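Putative S-adenosylmethionine-dependent methyltransferase (Bacteroides thetaiotaomicron, PDB 1WYZ) probably transfers methyl groups from S-adenosylmethionine, as a member of the RsmI-like methyltransferases. Local coordinates at residues L77-L80 and S85-V88; E150-L155 and L186-P191. One frame throughout, in Å; residues are numbered along the deposited sequence.

Contact 1: L77-L80 and S85-V88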
ATOM      1  N   LEU A  77       0.031  14.547  21.636  1.00 38.26           N
ATOM      2  CA  LEU A  77       1.394  14.070  21.424  1.00 35.23           C
ATOM      3  C   LEU A  77       2.326  14.258  22.619  1.00 34.27           C
ATOM      4  O   LEU A  77       3.419  13.690  22.650  1.00 33.28           O
ATOM      5  CB  LEU A  77       2.003  14.765  20.201  1.00 39.80           C
ATOM      6  CG  LEU A  77       1.747  14.194  18.803  1.00 38.87           C
ATOM      7  CD1 LEU A  77       0.289  13.895  18.609  1.00 38.43           C
ATOM      8  CD2 LEU A  77       2.227  15.192  17.763  1.00 42.26           C
ATOM      9  N   LYS A  78       1.888  15.045  23.597  1.00 39.06           N
ATOM     10  CA  LYS A  78       2.691  15.334  24.783  1.00 39.61           C
ATOM     11  C   LYS A  78       3.372  14.120  25.402  1.00 37.84           C
ATOM     12  O   LYS A  78       4.532  14.197  25.810  1.00 37.69           O
ATOM     13  CB  LYS A  78       1.842  16.051  25.839  1.00 54.34           C
ATOM     14  CG  LYS A  78       1.407  17.430  25.421  1.00 55.09           C
ATOM     15  CD  LYS A  78       0.730  18.185  26.545  1.00 57.86           C
ATOM     16  CE  LYS A  78       0.359  19.588  26.079  1.00 59.47           C
ATOM     17  NZ  LYS A  78      -0.268  20.413  27.141  1.00 63.05           N
ATOM     18  N   PRO A  79       2.658  12.992  25.508  1.00 36.19           N
ATOM     19  CA  PRO A  79       3.339  11.839  26.097  1.00 35.68           C
ATOM     20  C   PRO A  79       4.546  11.452  25.238  1.00 36.64           C
ATOM     21  O   PRO A  79       5.632  11.169  25.761  1.00 36.94           O
ATOM     22  CB  PRO A  79       2.252  10.778  26.111  1.00 33.80           C
ATOM     23  CG  PRO A  79       1.030  11.597  26.417  1.00 33.81           C
ATOM     24  CD  PRO A  79       1.201  12.772  25.467  1.00 34.41           C
ATOM     25  N   LEU A  80       4.355  11.455  23.919  1.00 36.59           N
ATOM     26  CA  LEU A  80       5.437  11.117  22.997  1.00 36.73           C
ATOM     27  C   LEU A  80       6.586  12.113  23.165  1.00 35.26           C
ATOM     28  O   LEU A  80       7.764  11.736  23.195  1.00 34.39           O
ATOM     29  CB  LEU A  80       4.939  11.137  21.546  1.00 42.56           C
ATOM     30  CG  LEU A  80       6.034  10.875  20.510  1.00 40.17           C
ATOM     31  CD1 LEU A  80       6.863   9.679  20.941  1.00 42.21           C
ATOM     32  CD2 LEU A  80       5.420  10.644  19.152  1.00 39.81           C
ATOM     33  N   SER A  85       6.239   5.943  24.087  1.00 32.97           N
ATOM     34  CA  SER A  85       5.786   5.575  22.749  1.00 33.41           C
ATOM     35  C   SER A  85       4.259   5.623  22.653  1.00 33.81           C
ATOM     36  O   SER A  85       3.567   5.357  23.635  1.00 34.38           O
ATOM     37  CB  SER A  85       6.298   4.180  22.390  1.00 32.85           C
ATOM     38  OG  SER A  85       7.719   4.161  22.327  1.00 30.41           O
HETATM   39  N   MSE A  86       3.738   5.985  21.480  1.00 29.56           N
HETATM   40  CA  MSE A  86       2.292   6.064  21.266  1.00 29.71           C
HETATM   41  C   MSE A  86       1.864   5.388  19.974  1.00 29.36           C
HETATM   42  O   MSE A  86       2.645   5.266  19.035  1.00 30.13           O
HETATM   43  CB  MSE A  86       1.821   7.510  21.221  1.00 33.32           C
HETATM   44  CG  MSE A  86       2.069   8.318  22.471  1.00 34.93           C
HETATM   45 SE   MSE A  86       1.299  10.092  22.236  1.00 49.33          SE
HETATM   46  CE  MSE A  86      -0.473   9.791  22.990  1.00 40.35           C
ATOM     47  N   GLY A  87       0.614   4.954  19.913  1.00 36.13           N
ATOM     48  CA  GLY A  87       0.150   4.314  18.700  1.00 36.82           C
ATOM     49  C   GLY A  87      -1.077   4.991  18.117  1.00 38.33           C
ATOM     50  O   GLY A  87      -1.826   5.647  18.838  1.00 38.34           O
ATOM     51  N   VAL A  88      -1.268   4.854  16.807  1.00 37.98           N
ATOM     52  CA  VAL A  88      -2.434   5.417  16.136  1.00 40.21           C
ATOM     53  C   VAL A  88      -3.187   4.212  15.579  1.00 42.30           C
ATOM     54  O   VAL A  88      -2.570   3.288  15.046  1.00 41.30           O
ATOM     55  CB  VAL A  88      -2.042   6.372  14.982  1.00 36.56           C
ATOM     56  CG1 VAL A  88      -3.288   6.964  14.370  1.00 35.70           C
ATOM     57  CG2 VAL A  88      -1.143   7.486  15.492  1.00 34.52           C
TER
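Three torsions carry the selenium of M86, a selenomethionine, onto the last turn of helix 70-81 between P79 and L80: CG sits beside the backbone N and anti to the carbonyl carbon (chi1 -61°), the chain runs on extended, and a bend at chi3 (92°) swings CE toward the proline ring. The setting is a beta-alpha-beta crossover in the parallel sheet, in which helix 70-81 links strand 62-63 to strand 86-89, and it illustrates how one long, unbranched chain, here a selenoether, can pack a helix end against the strand that follows it. L80 presents its base rather than its branches, with CB 3.8 Å from M86 SE, while its backbone N lies 3.7 Å from that same SE. P79 closes in with its ring, CB standing 4.0 Å from M86 SE, and the two side chains lie at a slant to each other. L77 adds its backbone, CA being 4.1 Å from M86 SE. The side chains that meet are apolar, and the contact is buried: L5 of strand 5-8 touches both L80 and M86, and H34 of strand 34-37 touches both P79 and M86. Beyond the bend, the methyl CE of M86 reaches CG of P79 at 4.2 Å.

Contact 2: E150-L155 and L186-P191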
ATOM      1  N   GLU A 150     -20.622  14.401 -13.447  1.00 58.56           N
ATOM      2  CA  GLU A 150     -19.409  14.874 -12.814  1.00 58.79           C
ATOM      3  C   GLU A 150     -18.627  13.578 -12.591  1.00 56.84           C
ATOM      4  O   GLU A 150     -17.395  13.551 -12.622  1.00 55.82           O
ATOM      5  CB  GLU A 150     -19.727  15.548 -11.475  1.00 68.24           C
ATOM      6  CG  GLU A 150     -18.570  16.349 -10.889  1.00 73.15           C
ATOM      7  CD  GLU A 150     -18.378  17.703 -11.561  1.00 75.31           C
ATOM      8  OE1 GLU A 150     -18.255  17.749 -12.807  1.00 75.23           O
ATOM      9  OE2 GLU A 150     -18.344  18.722 -10.835  1.00 76.81           O
ATOM     10  N   ARG A 151     -19.377  12.498 -12.391  1.00 50.30           N
ATOM     11  CA  ARG A 151     -18.795  11.180 -12.176  1.00 48.57           C
ATOM     12  C   ARG A 151     -18.325  10.603 -13.503  1.00 48.25           C
ATOM     13  O   ARG A 151     -17.369   9.831 -13.559  1.00 48.12           O
ATOM     14  CB  ARG A 151     -19.823  10.254 -11.523  1.00 41.81           C
ATOM     15  CG  ARG A 151     -19.246   8.926 -11.089  1.00 40.43           C
ATOM     16  CD  ARG A 151     -19.929   8.422  -9.845  1.00 37.91           C
ATOM     17  NE  ARG A 151     -20.672   7.197 -10.100  1.00 36.62           N
ATOM     18  CZ  ARG A 151     -21.266   6.479  -9.155  1.00 37.98           C
ATOM     19  NH1 ARG A 151     -21.210   6.866  -7.885  1.00 38.16           N
ATOM     20  NH2 ARG A 151     -21.896   5.359  -9.479  1.00 38.92           N
ATOM     21  N   ALA A 152     -19.008  10.979 -14.577  1.00 43.14           N
ATOM     22  CA  ALA A 152     -18.639  10.517 -15.903  1.00 42.33           C
ATOM     23  C   ALA A 152     -17.382  11.270 -16.320  1.00 42.24           C
ATOM     24  O   ALA A 152     -16.507  10.717 -16.975  1.00 42.35           O
ATOM     25  CB  ALA A 152     -19.764  10.789 -16.879  1.00 37.74           C
ATOM     26  N   LYS A 153     -17.305  12.541 -15.934  1.00 53.87           N
ATOM     27  CA  LYS A 153     -16.145  13.355 -16.262  1.00 53.84           C
ATOM     28  C   LYS A 153     -14.928  12.718 -15.620  1.00 52.38           C
ATOM     29  O   LYS A 153     -13.910  12.498 -16.272  1.00 50.98           O
ATOM     30  CB  LYS A 153     -16.296  14.785 -15.729  1.00 71.30           C
ATOM     31  CG  LYS A 153     -17.149  15.717 -16.587  1.00 74.10           C
ATOM     32  CD  LYS A 153     -16.945  17.179 -16.188  1.00 77.02           C
ATOM     33  CE  LYS A 153     -15.518  17.654 -16.471  1.00 78.10           C
ATOM     34  NZ  LYS A 153     -15.224  17.765 -17.929  1.00 80.63           N
ATOM     35  N   LYS A 154     -15.055  12.417 -14.333  1.00 39.94           N
ATOM     36  CA  LYS A 154     -13.970  11.821 -13.569  1.00 39.47           C
ATOM     37  C   LYS A 154     -13.503  10.496 -14.171  1.00 37.53           C
ATOM     38  O   LYS A 154     -12.319  10.343 -14.474  1.00 38.01           O
ATOM     39  CB  LYS A 154     -14.400  11.637 -12.105  1.00 41.66           C
ATOM     40  CG  LYS A 154     -13.264  11.370 -11.131  1.00 43.48           C
ATOM     41  CD  LYS A 154     -12.200  12.445 -11.232  1.00 47.62           C
ATOM     42  CE  LYS A 154     -11.278  12.399 -10.033  1.00 49.95           C
ATOM     43  NZ  LYS A 154     -10.727  11.032  -9.866  1.00 54.44           N
ATOM     44  N   LEU A 155     -14.423   9.549 -14.352  1.00 42.88           N
ATOM     45  CA  LEU A 155     -14.083   8.245 -14.935  1.00 42.96           C
ATOM     46  C   LEU A 155     -13.370   8.440 -16.267  1.00 44.01           C
ATOM     47  O   LEU A 155     -12.369   7.782 -16.554  1.00 44.64           O
ATOM     48  CB  LEU A 155     -15.350   7.406 -15.170  1.00 31.75           C
ATOM     49  CG  LEU A 155     -16.185   6.991 -13.950  1.00 30.84           C
ATOM     50  CD1 LEU A 155     -17.567   6.512 -14.386  1.00 25.49           C
ATOM     51  CD2 LEU A 155     -15.441   5.909 -13.182  1.00 29.17           C
ATOM     52  N   LEU A 186     -19.087   0.980 -17.162  1.00 44.82           N
ATOM     53  CA  LEU A 186     -19.323   0.376 -18.470  1.00 46.43           C
ATOM     54  C   LEU A 186     -20.096   1.251 -19.456  1.00 46.90           C
ATOM     55  O   LEU A 186     -20.145   0.958 -20.655  1.00 46.45           O
ATOM     56  CB  LEU A 186     -20.015  -0.976 -18.295  1.00 87.18           C
ATOM     57  CG  LEU A 186     -21.340  -1.011 -17.532  1.00 90.21           C
ATOM     58  CD1 LEU A 186     -22.484  -0.614 -18.466  1.00 90.80           C
ATOM     59  CD2 LEU A 186     -21.564  -2.424 -16.982  1.00 91.47           C
ATOM     60  N   GLN A 187     -20.699   2.325 -18.961  1.00 40.75           N
ATOM     61  CA  GLN A 187     -21.414   3.230 -19.847  1.00 41.14           C
ATOM     62  C   GLN A 187     -20.441   4.272 -20.388  1.00 39.64           C
ATOM     63  O   GLN A 187     -20.443   4.572 -21.581  1.00 40.50           O
ATOM     64  CB  GLN A 187     -22.553   3.937 -19.114  1.00 54.04           C
ATOM     65  CG  GLN A 187     -23.683   3.017 -18.722  1.00 55.91           C
ATOM     66  CD  GLN A 187     -24.317   2.373 -19.924  1.00 56.77           C
ATOM     67  OE1 GLN A 187     -24.916   1.305 -19.822  1.00 58.37           O
ATOM     68  NE2 GLN A 187     -24.197   3.022 -21.077  1.00 55.55           N
ATOM     69  N   ASN A 188     -19.590   4.794 -19.509  1.00 44.08           N
ATOM     70  CA  ASN A 188     -18.623   5.831 -19.877  1.00 42.57           C
ATOM     71  C   ASN A 188     -17.226   5.394 -20.323  1.00 41.82           C
ATOM     72  O   ASN A 188     -16.538   6.147 -21.015  1.00 42.43           O
ATOM     73  CB  ASN A 188     -18.470   6.819 -18.718  1.00 41.51           C
ATOM     74  CG  ASN A 188     -19.800   7.299 -18.187  1.00 40.38           C
ATOM     75  OD1 ASN A 188     -20.379   6.686 -17.286  1.00 39.09           O
ATOM     76  ND2 ASN A 188     -20.308   8.387 -18.757  1.00 37.84           N
ATOM     77  N   CYS A 189     -16.800   4.197 -19.938  1.00 37.12           N
ATOM     78  CA  CYS A 189     -15.467   3.736 -20.308  1.00 34.40           C
ATOM     79  C   CYS A 189     -15.417   2.982 -21.623  1.00 34.54           C
ATOM     80  O   CYS A 189     -16.440   2.484 -22.103  1.00 31.94           O
ATOM     81  CB  CYS A 189     -14.879   2.882 -19.187  1.00 40.28           C
ATOM     82  SG  CYS A 189     -14.486   3.858 -17.691  1.00 42.01           S
ATOM     83  N   ARG A 190     -14.218   2.912 -22.206  1.00 38.97           N
ATOM     84  CA  ARG A 190     -14.011   2.231 -23.480  1.00 38.30           C
ATOM     85  C   ARG A 190     -14.219   0.743 -23.332  1.00 36.21           C
ATOM     86  O   ARG A 190     -14.046   0.186 -22.252  1.00 34.73           O
ATOM     87  CB  ARG A 190     -12.586   2.439 -24.005  1.00 59.78           C
ATOM     88  CG  ARG A 190     -12.167   3.863 -24.295  1.00 64.24           C
ATOM     89  CD  ARG A 190     -10.881   3.834 -25.102  1.00 68.25           C
ATOM     90  NE  ARG A 190     -10.169   5.102 -25.018  1.00 76.15           N
ATOM     91  CZ  ARG A 190      -9.704   5.615 -23.882  1.00 77.71           C
ATOM     92  NH1 ARG A 190      -9.885   4.957 -22.744  1.00 80.84           N
ATOM     93  NH2 ARG A 190      -9.062   6.778 -23.880  1.00 76.97           N
ATOM     94  N   PRO A 191     -14.577   0.067 -24.427  1.00 35.28           N
ATOM     95  CA  PRO A 191     -14.786  -1.382 -24.345  1.00 35.14           C
ATOM     96  C   PRO A 191     -13.514  -2.204 -24.077  1.00 36.31           C
ATOM     97  O   PRO A 191     -13.579  -3.273 -23.456  1.00 35.59           O
ATOM     98  CB  PRO A 191     -15.456  -1.715 -25.686  1.00 25.05           C
ATOM     99  CG  PRO A 191     -14.982  -0.631 -26.598  1.00 26.96           C
ATOM    100  CD  PRO A 191     -15.006   0.597 -25.729  1.00 25.22           C
TER
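A152 and N188 mark the closest passage of two backbones, their CA atoms 6.1 Å apart, where the first turns of helix 150-165 meet the last turn of helix 178-188. The arrangement belongs to an alpha/beta domain: helix 150-165 is the crossover between the parallel strands 138-143 and 168-173, and helix 178-188 follows the second of these. Within 150-155 the helix is already regular, K154 N hydrogen-bonding to E150 O and L155 N to R151 O. The other chain stops being helical after N188, and C189, with an extended psi of 160°, leads it away toward P191. The pair is a worked example of close approach at a small residue: A152 has only a methyl group to interpose, and the amide of N188 lies against it, CG being 3.7 Å from A152 CB and 4.1 Å from A152 CA. The asparagine's first torsion (-49°) places that CG beside its own backbone N and points the group across the interface. L155 meets the amide with its CD1 methyl, the two side chains crossing at about a right angle. Replacing N188 by an alanine would remove this amide and is likely to open a gap over A152 CB and to take one neighbour from L155 CD1. Polar links flank this packing: R151 forms salt bridges with D184 and E173, R190 pairs with E159, and N188 O accepts a hydrogen bond from K156 NZ. L155 is also covered by M181 and I185 of helix 178-188. At the helix exit the touch is lighter: L155 CB stands 4.4 Å from C189 SG.

Contact 1 and contact 2 lie in different halves of a two-domain chain, as in related methyltransferases of this family. Their centres are about 44 Å apart, their nearest atoms about 26 Å, and they fall on opposite sides of the chain's centre. They come in series: 77-80 and 85-88 close before 150-155 begins. Contact 1 joins a helix to the five-stranded parallel sheet of the first domain; contact 2 joins two helices that accompany the mixed sheet of the second. They share no helix, strand or sheet. Each is therefore packing within its own domain rather than between the two, and neither touches the other protein chain of the assembly.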